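PDB 3VUP: beta-1,4-mannanase from Aplysia kurodai, which probably hydrolyses the beta-1,4-mannosidic bonds of mannan as a digestive enzyme of the sea hare. Local coordinates for residues M222-P227 / N238-H243. Residues are numbered along the deposited sequence; the frame is centred on the assembly and turned at random.
Sequences MGVWNP and NHYSDH. With SO4 (sulfate ion), chain I.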
loop_
_atom_site.group_PDB
_atom_site.type_symbol
_atom_site.label_atom_id
_atom_site.label_comp_id
_atom_site.label_asym_id
_atom_site.label_seq_id
_atom_site.Cartn_x
_atom_site.Cartn_y
_atom_site.Cartn_z
ATOM N N MET A 222 -1.446 -0.854 4.459
ATOM C CA MET A 222 -1.936 0.446 4.027
ATOM C C MET A 222 -0.720 1.365 4.073
ATOM O O MET A 222 0.084 1.290 5.004
ATOM C CB MET A 222 -3.081 0.906 4.941
ATOM C CG MET A 222 -3.562 2.335 4.736
ATOM S SD MET A 222 -2.502 3.541 5.581
ATOM C CE MET A 222 -2.569 2.888 7.248
ATOM N N GLY A 223 -0.561 2.215 3.062
ATOM C CA GLY A 223 0.619 3.055 2.957
ATOM C C GLY A 223 0.425 4.463 3.501
ATOM O O GLY A 223 -0.264 5.283 2.886
ATOM N N VAL A 224 1.015 4.749 4.656
ATOM C CA VAL A 224 0.884 6.082 5.237
ATOM C C VAL A 224 1.821 7.066 4.550
ATOM O O VAL A 224 2.908 6.708 4.096
ATOM C CB VAL A 224 1.127 6.103 6.768
ATOM C CG1 VAL A 224 0.134 5.187 7.477
ATOM C CG2 VAL A 224 2.564 5.739 7.135
ATOM N N TRP A 225 1.419 8.327 4.501
ATOM C CA TRP A 225 2.227 9.336 3.825
ATOM C C TRP A 225 3.524 9.647 4.553
ATOM O O TRP A 225 4.492 10.107 3.952
ATOM C CB TRP A 225 1.394 10.596 3.570
ATOM C CG TRP A 225 1.765 11.845 4.337
ATOM C CD1 TRP A 225 2.356 12.962 3.814
ATOM C CD2 TRP A 225 1.526 12.141 5.730
ATOM N NE1 TRP A 225 2.511 13.922 4.782
ATOM C CE2 TRP A 225 2.012 13.445 5.964
ATOM C CE3 TRP A 225 0.976 11.428 6.806
ATOM C CZ2 TRP A 225 1.963 14.050 7.222
ATOM C CZ3 TRP A 225 0.932 12.037 8.059
ATOM C CH2 TRP A 225 1.417 13.334 8.250
ATOM N N ASN A 226 3.519 9.383 5.859
ATOM C CA ASN A 226 4.580 9.771 6.770
ATOM C C ASN A 226 4.265 8.990 8.048
ATOM O O ASN A 226 3.098 8.903 8.434
ATOM C CB ASN A 226 4.476 11.289 7.006
ATOM C CG ASN A 226 5.609 11.855 7.846
ATOM O OD1 ASN A 226 5.908 11.348 8.930
ATOM N ND2 ASN A 226 6.238 12.925 7.351
ATOM N N PRO A 227 5.283 8.415 8.712
ATOM C CA PRO A 227 4.975 7.656 9.927
ATOM C C PRO A 227 4.386 8.484 11.077
ATOM O O PRO A 227 3.979 7.888 12.068
ATOM C CB PRO A 227 6.336 7.073 10.332
ATOM C CG PRO A 227 7.331 7.977 9.694
ATOM C CD PRO A 227 6.717 8.375 8.387
ATOM N N ASN A 238 -0.448 6.625 16.960
ATOM C CA ASN A 238 -0.628 5.590 15.946
ATOM C C ASN A 238 -2.102 5.287 15.746
ATOM O O ASN A 238 -2.738 4.673 16.603
ATOM C CB ASN A 238 0.109 4.308 16.327
ATOM C CG ASN A 238 -0.120 3.198 15.328
ATOM O OD1 ASN A 238 -0.504 3.444 14.178
ATOM N ND2 ASN A 238 0.106 1.963 15.759
ATOM N N HIS A 239 -2.638 5.737 14.619
ATOM C CA HIS A 239 -4.043 5.538 14.312
ATOM C C HIS A 239 -4.415 4.153 13.816
ATOM O O HIS A 239 -5.596 3.832 13.736
ATOM C CB HIS A 239 -4.484 6.566 13.285
ATOM C CG HIS A 239 -4.567 7.939 13.854
ATOM N ND1 HIS A 239 -5.622 8.337 14.645
ATOM C CD2 HIS A 239 -3.697 8.975 13.833
ATOM C CE1 HIS A 239 -5.414 9.574 15.058
ATOM N NE2 HIS A 239 -4.250 9.985 14.583
ATOM N N TYR A 240 -3.422 3.337 13.484
ATOM C CA TYR A 240 -3.665 2.148 12.672
ATOM C C TYR A 240 -3.397 0.836 13.394
ATOM O O TYR A 240 -3.248 -0.210 12.762
ATOM C CB TYR A 240 -2.881 2.236 11.369
ATOM C CG TYR A 240 -3.156 3.517 10.613
ATOM C CD1 TYR A 240 -4.391 3.747 10.012
ATOM C CD2 TYR A 240 -2.189 4.508 10.518
ATOM C CE1 TYR A 240 -4.641 4.915 9.308
ATOM C CE2 TYR A 240 -2.432 5.682 9.820
ATOM C CZ TYR A 240 -3.657 5.874 9.213
ATOM O OH TYR A 240 -3.924 7.025 8.507
ATOM N N SER A 241 -3.336 0.904 14.718
ATOM C CA SER A 241 -3.216 -0.283 15.543
ATOM C C SER A 241 -4.423 -1.200 15.374
ATOM O O SER A 241 -5.509 -0.782 14.955
ATOM C CB SER A 241 -3.146 0.120 17.011
ATOM O OG SER A 241 -4.376 0.717 17.396
ATOM N N ASP A 242 -4.233 -2.461 15.753
ATOM C CA ASP A 242 -5.322 -3.426 15.748
ATOM C C ASP A 242 -6.491 -2.897 16.580
ATOM O O ASP A 242 -7.648 -3.000 16.181
ATOM C CB ASP A 242 -4.864 -4.747 16.368
ATOM C CG ASP A 242 -3.796 -5.475 15.555
ATOM O OD1 ASP A 242 -3.315 -4.973 14.517
ATOM O OD2 ASP A 242 -3.424 -6.578 15.996
ATOM N N HIS A 243 -6.176 -2.352 17.749
ATOM C CA HIS A 243 -7.193 -1.824 18.640
ATOM C C HIS A 243 -8.041 -0.746 17.966
ATOM O O HIS A 243 -9.269 -0.742 18.089
ATOM C CB HIS A 243 -6.530 -1.261 19.892
ATOM C CG HIS A 243 -7.463 -0.481 20.758
ATOM N ND1 HIS A 243 -8.419 -1.082 21.548
ATOM C CD2 HIS A 243 -7.604 0.852 20.942
ATOM C CE1 HIS A 243 -9.100 -0.152 22.189
ATOM N NE2 HIS A 243 -8.627 1.029 21.840
HETATM S S SO4 I . -8.561 -5.010 20.690
HETATM O O1 SO4 I . -9.855 -4.823 20.031
HETATM O O2 SO4 I . -7.512 -5.208 19.691
HETATM O O3 SO4 I . -8.268 -3.845 21.518
HETATM O O4 SO4 I . -8.626 -6.199 21.533
#
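Met222 and Val224, on the barrel strand 220-224, pack against the ring of Tyr240 in a buried apolar contact that includes a Met-aromatic interaction, between the C-terminal end of this strand and the loop leading into helix 242-249. The methyl of Met222 makes the main touch: CE stands over the middle of one ring face, 3.3 Å from the ring centroid and 9° off the normal, a CH-pi contact. SD lies farther out over the same face, 4.6 Å from the centroid. With CG anti to the backbone N (chi1 172°), the methionine chain reaches toward the tyrosine, and bends at chi2 and chi3 lower its methyl onto the ring. Val224 meets the ring obliquely, its CG1 lying 3.5 Å from Tyr240 CE2. CB of His239 backs the opposite face. At its root, the backbone N of Tyr240 donates nearly straight (164°) to OD1 of Asn238 (3.0 Å), from above the carbonyl plane, closing an Asx turn. At the far end, the buried Tyr240 hydroxyl is hydrogen-bonded to Tyr197 OH and to OE2 of Glu164, which directly follows the Asn-Glu-Pro run that carries the acid/base glutamate in related mannanases; the tyrosine thus probably helps to position that segment. An alanine in place of Tyr240 would probably open a gap beneath the Met222 methyl and leave Glu164 OE2 without its hydroxyl partner. In this TIM barrel, strand 220-224, helix 242-249 and strand 259-262 form a beta-alpha-beta unit, with parallel strand 157-161 on the other side of 220-224, while Leu201 and Leu204 of helix 197-214 also pack against Tyr240.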